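Local structure of endoribonuclease AbiQ (4GLK) at residues 88-93 / 149-154; 68-73 / 145-150. The protein acts as the endoribonuclease toxin of a type III toxin-antitoxin system in antiviral defence and is neutralised by its cognate RNA antitoxin, AntiQ. The protein carries 1 engineered substitution. All coordinates share one frame; numbering follows the deposited sequence.

How the interactions relate
Both interactions hold helix 146-151 against one margin of the antiparallel sheet, and their centres lie about 8 Å apart; only interaction 1 also uses the loop that follows the helix. Interaction 2 brings the start of the helix against the loop leading into the edge strand 71-76; interaction 1 brings the helix end and the loop after it against a turn in the neighbouring strand 79-94. On the sheet side the two meet directly. His89 NE2 and Thr72 OG1 are 2.6 Å apart, a probable hydrogen bond, while Ile70 CG2 packs 3.3 Å from His90 ND1. On the helical side the rings of Tyr147 and Phe151, one turn apart, touch each other, making the two contacts continuous.

Interaction 1 (88-93 / 149-154); sequences LHHNMI and LKFSCD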
# COMPACT_ATOMS: atom_id res chain seq x y z
N LEU A 88 1.15 4.36 1.98
CA LEU A 88 1.50 4.00 3.34
C LEU A 88 2.31 2.70 3.37
O LEU A 88 1.77 1.65 3.64
CB LEU A 88 0.19 3.85 4.13
CG LEU A 88 -0.39 5.11 4.80
CD1 LEU A 88 -0.76 6.18 3.81
CD2 LEU A 88 -1.62 4.74 5.62
N HIS A 89 3.62 2.78 3.02
CA HIS A 89 4.56 1.64 2.98
C HIS A 89 4.54 0.78 4.24
O HIS A 89 4.62 -0.45 4.15
CB HIS A 89 6.00 2.13 2.74
CG HIS A 89 6.21 2.83 1.44
ND1 HIS A 89 6.67 2.16 0.32
CD2 HIS A 89 6.02 4.13 1.11
CE1 HIS A 89 6.75 3.07 -0.64
NE2 HIS A 89 6.38 4.26 -0.21
N HIS A 90 4.42 1.43 5.42
CA HIS A 90 4.34 0.76 6.72
C HIS A 90 3.13 -0.15 6.86
O HIS A 90 3.14 -1.04 7.71
CB HIS A 90 4.41 1.78 7.87
CG HIS A 90 3.28 2.75 7.95
ND1 HIS A 90 3.08 3.72 6.98
CD2 HIS A 90 2.38 2.94 8.94
CE1 HIS A 90 2.06 4.44 7.40
NE2 HIS A 90 1.60 4.02 8.57
N ASN A 91 2.10 0.05 6.03
CA ASN A 91 0.88 -0.77 6.05
C ASN A 91 0.75 -1.69 4.83
O ASN A 91 -0.33 -2.23 4.57
CB ASN A 91 -0.35 0.09 6.22
CG ASN A 91 -0.42 0.72 7.58
OD1 ASN A 91 0.03 0.18 8.59
ND2 ASN A 91 -0.93 1.93 7.60
N MET A 92 1.85 -1.89 4.11
CA MET A 92 1.83 -2.80 2.95
C MET A 92 1.63 -4.24 3.44
O MET A 92 1.95 -4.56 4.60
CB MET A 92 3.08 -2.64 2.07
CG MET A 92 4.32 -3.14 2.73
SD MET A 92 5.74 -2.96 1.67
CE MET A 92 6.94 -3.88 2.66
N ILE A 93 1.08 -5.10 2.57
CA ILE A 93 0.77 -6.47 2.93
C ILE A 93 1.08 -7.46 1.83
O ILE A 93 0.93 -7.13 0.64
CB ILE A 93 -0.76 -6.59 3.34
CG1 ILE A 93 -1.70 -6.04 2.23
CG2 ILE A 93 -1.05 -5.98 4.74
CD1 ILE A 93 -3.20 -6.43 2.35
N LEU A 149 9.67 -0.56 13.17
CA LEU A 149 9.02 -1.71 13.81
C LEU A 149 7.67 -1.33 14.39
O LEU A 149 6.69 -2.04 14.17
CB LEU A 149 9.89 -2.25 14.97
CG LEU A 149 10.42 -3.68 14.92
CD1 LEU A 149 11.12 -4.00 16.22
CD2 LEU A 149 9.29 -4.71 14.73
N LYS A 150 7.63 -0.20 15.14
CA LYS A 150 6.44 0.31 15.80
C LYS A 150 5.31 0.79 14.87
O LYS A 150 4.14 0.70 15.24
CB LYS A 150 6.80 1.36 16.86
CG LYS A 150 7.17 2.74 16.33
CD LYS A 150 7.48 3.67 17.49
CE LYS A 150 7.55 5.10 17.04
NZ LYS A 150 6.20 5.65 16.76
N PHE A 151 5.67 1.32 13.69
CA PHE A 151 4.70 1.81 12.69
C PHE A 151 4.29 0.77 11.69
O PHE A 151 3.21 0.85 11.11
CB PHE A 151 5.25 3.02 11.92
CG PHE A 151 4.92 4.35 12.57
CD1 PHE A 151 3.60 4.78 12.67
CD2 PHE A 151 5.92 5.15 13.10
CE1 PHE A 151 3.30 6.00 13.29
CE2 PHE A 151 5.62 6.38 13.70
CZ PHE A 151 4.30 6.79 13.79
N SER A 152 5.14 -0.19 11.44
CA SER A 152 4.81 -1.13 10.39
C SER A 152 4.18 -2.41 10.82
O SER A 152 4.25 -2.78 11.99
CB SER A 152 5.98 -1.35 9.45
OG SER A 152 7.10 -1.80 10.19
N CYS A 153 3.51 -3.05 9.86
CA CYS A 153 2.87 -4.36 9.98
C CYS A 153 3.97 -5.33 10.34
O CYS A 153 5.13 -5.13 9.94
CB CYS A 153 2.22 -4.74 8.66
SG CYS A 153 0.70 -3.84 8.25
N ASP A 154 3.63 -6.41 11.04
CA ASP A 154 4.62 -7.45 11.33
C ASP A 154 4.66 -8.25 10.02
O ASP A 154 3.88 -9.19 9.85
CB ASP A 154 4.16 -8.29 12.53
CG ASP A 154 5.14 -9.35 13.00
OD1 ASP A 154 6.07 -9.68 12.23
OD2 ASP A 154 4.94 -9.90 14.11
O HOH W 1 0.33 1.64 11.48
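His90 O accepts a hydrogen bond of 3.0 Å from Cys153 N, tying a 3-10 turn in the interrupted strand 79-94 to the loop after helix 146-151. The donor stands almost in line with the carbonyl, at a C=O...N angle of 173°. Ser152 CA adds a weaker CA-H...O contact to the same His90 O at 3.2 Å; the backbone of Ser152 is extended, and its CA-H and the next N-H both face the one oxygen.

A second polar link runs through a water, which donates to Phe151 O at 3.0 Å and to Asn91 OD1 at 3.3 Å; the amide of asparagine supplies an acceptor that can meet it. With His90 CG between the backbone N and the carbonyl carbon (chi1 64°), the ring stands beside the helix end. Phe151 O lies in the plane of this ring at its edge, 3.1 Å from His90 CD2, where a polarised ring C-H can face an oxygen.

The aromatic pair is an offset edge-to-face one: Phe151 turns its edge toward the face of His90, with centroids 6.0 Å apart and planes at 86°.

Cys153 makes the apolar part. Its small, polarisable SG packs 3.8 Å from Asn91 CA and more loosely near Ile93. Ser152 instead sends OG back to Tyr148 O, satisfying a carbonyl of the last helical turn.

Around this buried contact, Leu88 and Ile93 keep backbone bonds to strand 45-52 on both sides of the turn, Met92 and Ser152 touch helix 126-143, and Ile93 and Cys153 pack on Leu158 of helix 155-166.

Interaction 2 (68-73 / 145-150); sequences SRIVTR and DGYYLK
Tyr147 and Tyr148, neighbours at the start of helix 146-151, meet Arg69 and Ile70 of the loop leading into strand 71-76. Just ahead of them Asp145 is the N-cap, its OD1 accepting a weak bond from Tyr147 N.

CG anti to the backbone N (chi1 179°) sends the Tyr147 ring out toward the loop, where the guanidinium of Arg69 lies flat on one face. The planes differ by 5°, and Arg69 CZ stands 3.6 Å from the ring centroid, a stacked cation-pi pair. A water at the guanidinium edge accepts from Arg69 NE at 2.9 Å and from Arg69 N, and also reaches Tyr147 OH in a longer bond.

The Tyr148 hydroxyl comes against the methylenes of the same arginine, the side chains crossing at about a right angle, with Tyr148 OH 3.2 Å from Arg69 CG and also close to CB and CD. Ile70 CD1 reaches the ring at Tyr148 CD2, 3.4 Å away, and also touches Tyr147. A second water donates to Arg69 O at 2.8 Å and makes a longer bond with Tyr148 OH.

Arginine suits this margin, offering a flat cation to one tyrosine and methylenes to the next. With no direct hydrogen bond across it, the contact is made by a cation-pi stack, apolar packing and bridging waters, its charged part at the exposed side while Ile70 and Tyr148 are buried.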
# COMPACT_ATOMS: atom_id res chain seq x y z
N SER A 68 7.86 10.84 6.50
CA SER A 68 8.48 10.66 5.18
C SER A 68 9.31 9.36 5.03
O SER A 68 9.54 8.95 3.92
CB SER A 68 9.28 11.90 4.77
OG SER A 68 10.54 11.95 5.41
N ARG A 69 9.72 8.71 6.15
CA ARG A 69 10.44 7.43 6.11
C ARG A 69 9.52 6.24 5.76
O ARG A 69 10.00 5.16 5.41
CB ARG A 69 11.03 7.12 7.50
CG ARG A 69 12.37 7.79 7.76
CD ARG A 69 12.83 7.52 9.17
NE ARG A 69 12.16 8.40 10.11
CZ ARG A 69 12.44 8.47 11.41
NH1 ARG A 69 13.38 7.67 11.93
NH2 ARG A 69 11.80 9.32 12.19
N ILE A 70 8.22 6.45 5.86
CA ILE A 70 7.19 5.42 5.77
C ILE A 70 6.04 5.73 4.81
O ILE A 70 5.32 4.83 4.41
CB ILE A 70 6.74 5.27 7.26
CG1 ILE A 70 7.00 3.91 7.81
CG2 ILE A 70 5.44 5.92 7.70
CD1 ILE A 70 8.24 3.89 8.36
N VAL A 71 5.87 6.99 4.46
CA VAL A 71 4.80 7.44 3.58
C VAL A 71 5.41 8.13 2.37
O VAL A 71 6.31 8.96 2.54
CB VAL A 71 3.83 8.40 4.34
CG1 VAL A 71 2.97 9.21 3.37
CG2 VAL A 71 2.96 7.65 5.34
N THR A 72 4.92 7.78 1.15
CA THR A 72 5.29 8.48 -0.07
C THR A 72 4.13 9.39 -0.46
O THR A 72 2.99 8.94 -0.58
CB THR A 72 5.67 7.54 -1.23
OG1 THR A 72 6.78 6.78 -0.83
CG2 THR A 72 6.07 8.30 -2.48
N ARG A 73 4.45 10.65 -0.71
CA ARG A 73 3.49 11.67 -1.13
C ARG A 73 3.32 11.64 -2.65
O ARG A 73 4.30 11.61 -3.39
CB ARG A 73 3.96 13.04 -0.66
CG ARG A 73 4.07 13.14 0.85
CD ARG A 73 4.74 14.43 1.26
NE ARG A 73 3.96 15.60 0.85
CZ ARG A 73 4.45 16.83 0.73
NH1 ARG A 73 5.73 17.06 0.97
NH2 ARG A 73 3.66 17.83 0.37
N ASP A 145 14.62 -1.95 13.67
CA ASP A 145 14.78 -0.50 13.95
C ASP A 145 13.51 -0.01 14.61
O ASP A 145 12.41 -0.26 14.11
CB ASP A 145 15.03 0.29 12.66
CG ASP A 145 15.15 1.80 12.80
OD1 ASP A 145 14.12 2.46 13.07
OD2 ASP A 145 16.25 2.33 12.52
N GLY A 146 13.69 0.68 15.74
CA GLY A 146 12.65 1.23 16.59
C GLY A 146 11.50 1.93 15.90
O GLY A 146 10.35 1.55 16.10
N TYR A 147 11.81 2.95 15.10
CA TYR A 147 10.79 3.75 14.42
C TYR A 147 9.95 2.94 13.43
O TYR A 147 8.73 3.05 13.43
CB TYR A 147 11.42 5.01 13.76
CG TYR A 147 10.41 5.87 13.02
CD1 TYR A 147 9.72 6.89 13.66
CD2 TYR A 147 10.14 5.66 11.67
CE1 TYR A 147 8.80 7.68 12.99
CE2 TYR A 147 9.20 6.42 10.99
CZ TYR A 147 8.53 7.44 11.65
OH TYR A 147 7.61 8.20 10.97
N TYR A 148 10.61 2.13 12.61
CA TYR A 148 9.95 1.32 11.59
C TYR A 148 9.13 0.17 12.17
O TYR A 148 8.01 -0.05 11.71
CB TYR A 148 10.96 0.81 10.57
CG TYR A 148 11.57 1.90 9.71
CD1 TYR A 148 12.63 2.67 10.17
CD2 TYR A 148 11.15 2.09 8.40
CE1 TYR A 148 13.23 3.63 9.36
CE2 TYR A 148 11.74 3.05 7.58
CZ TYR A 148 12.78 3.82 8.07
OH TYR A 148 13.35 4.76 7.24
N LEU A 149 9.67 -0.56 13.17
CA LEU A 149 9.02 -1.71 13.81
C LEU A 149 7.67 -1.33 14.39
O LEU A 149 6.69 -2.04 14.17
CB LEU A 149 9.89 -2.25 14.97
CG LEU A 149 10.42 -3.68 14.92
CD1 LEU A 149 11.12 -4.00 16.22
CD2 LEU A 149 9.29 -4.71 14.73
N LYS A 150 7.63 -0.20 15.14
CA LYS A 150 6.44 0.31 15.80
C LYS A 150 5.31 0.79 14.87
O LYS A 150 4.14 0.70 15.24
CB LYS A 150 6.80 1.36 16.86
CG LYS A 150 7.17 2.74 16.33
CD LYS A 150 7.48 3.67 17.49
CE LYS A 150 7.55 5.10 17.04
NZ LYS A 150 6.20 5.65 16.76
O HOH W 2 9.76 9.71 9.02
O HOH W 3 12.45 4.96 4.12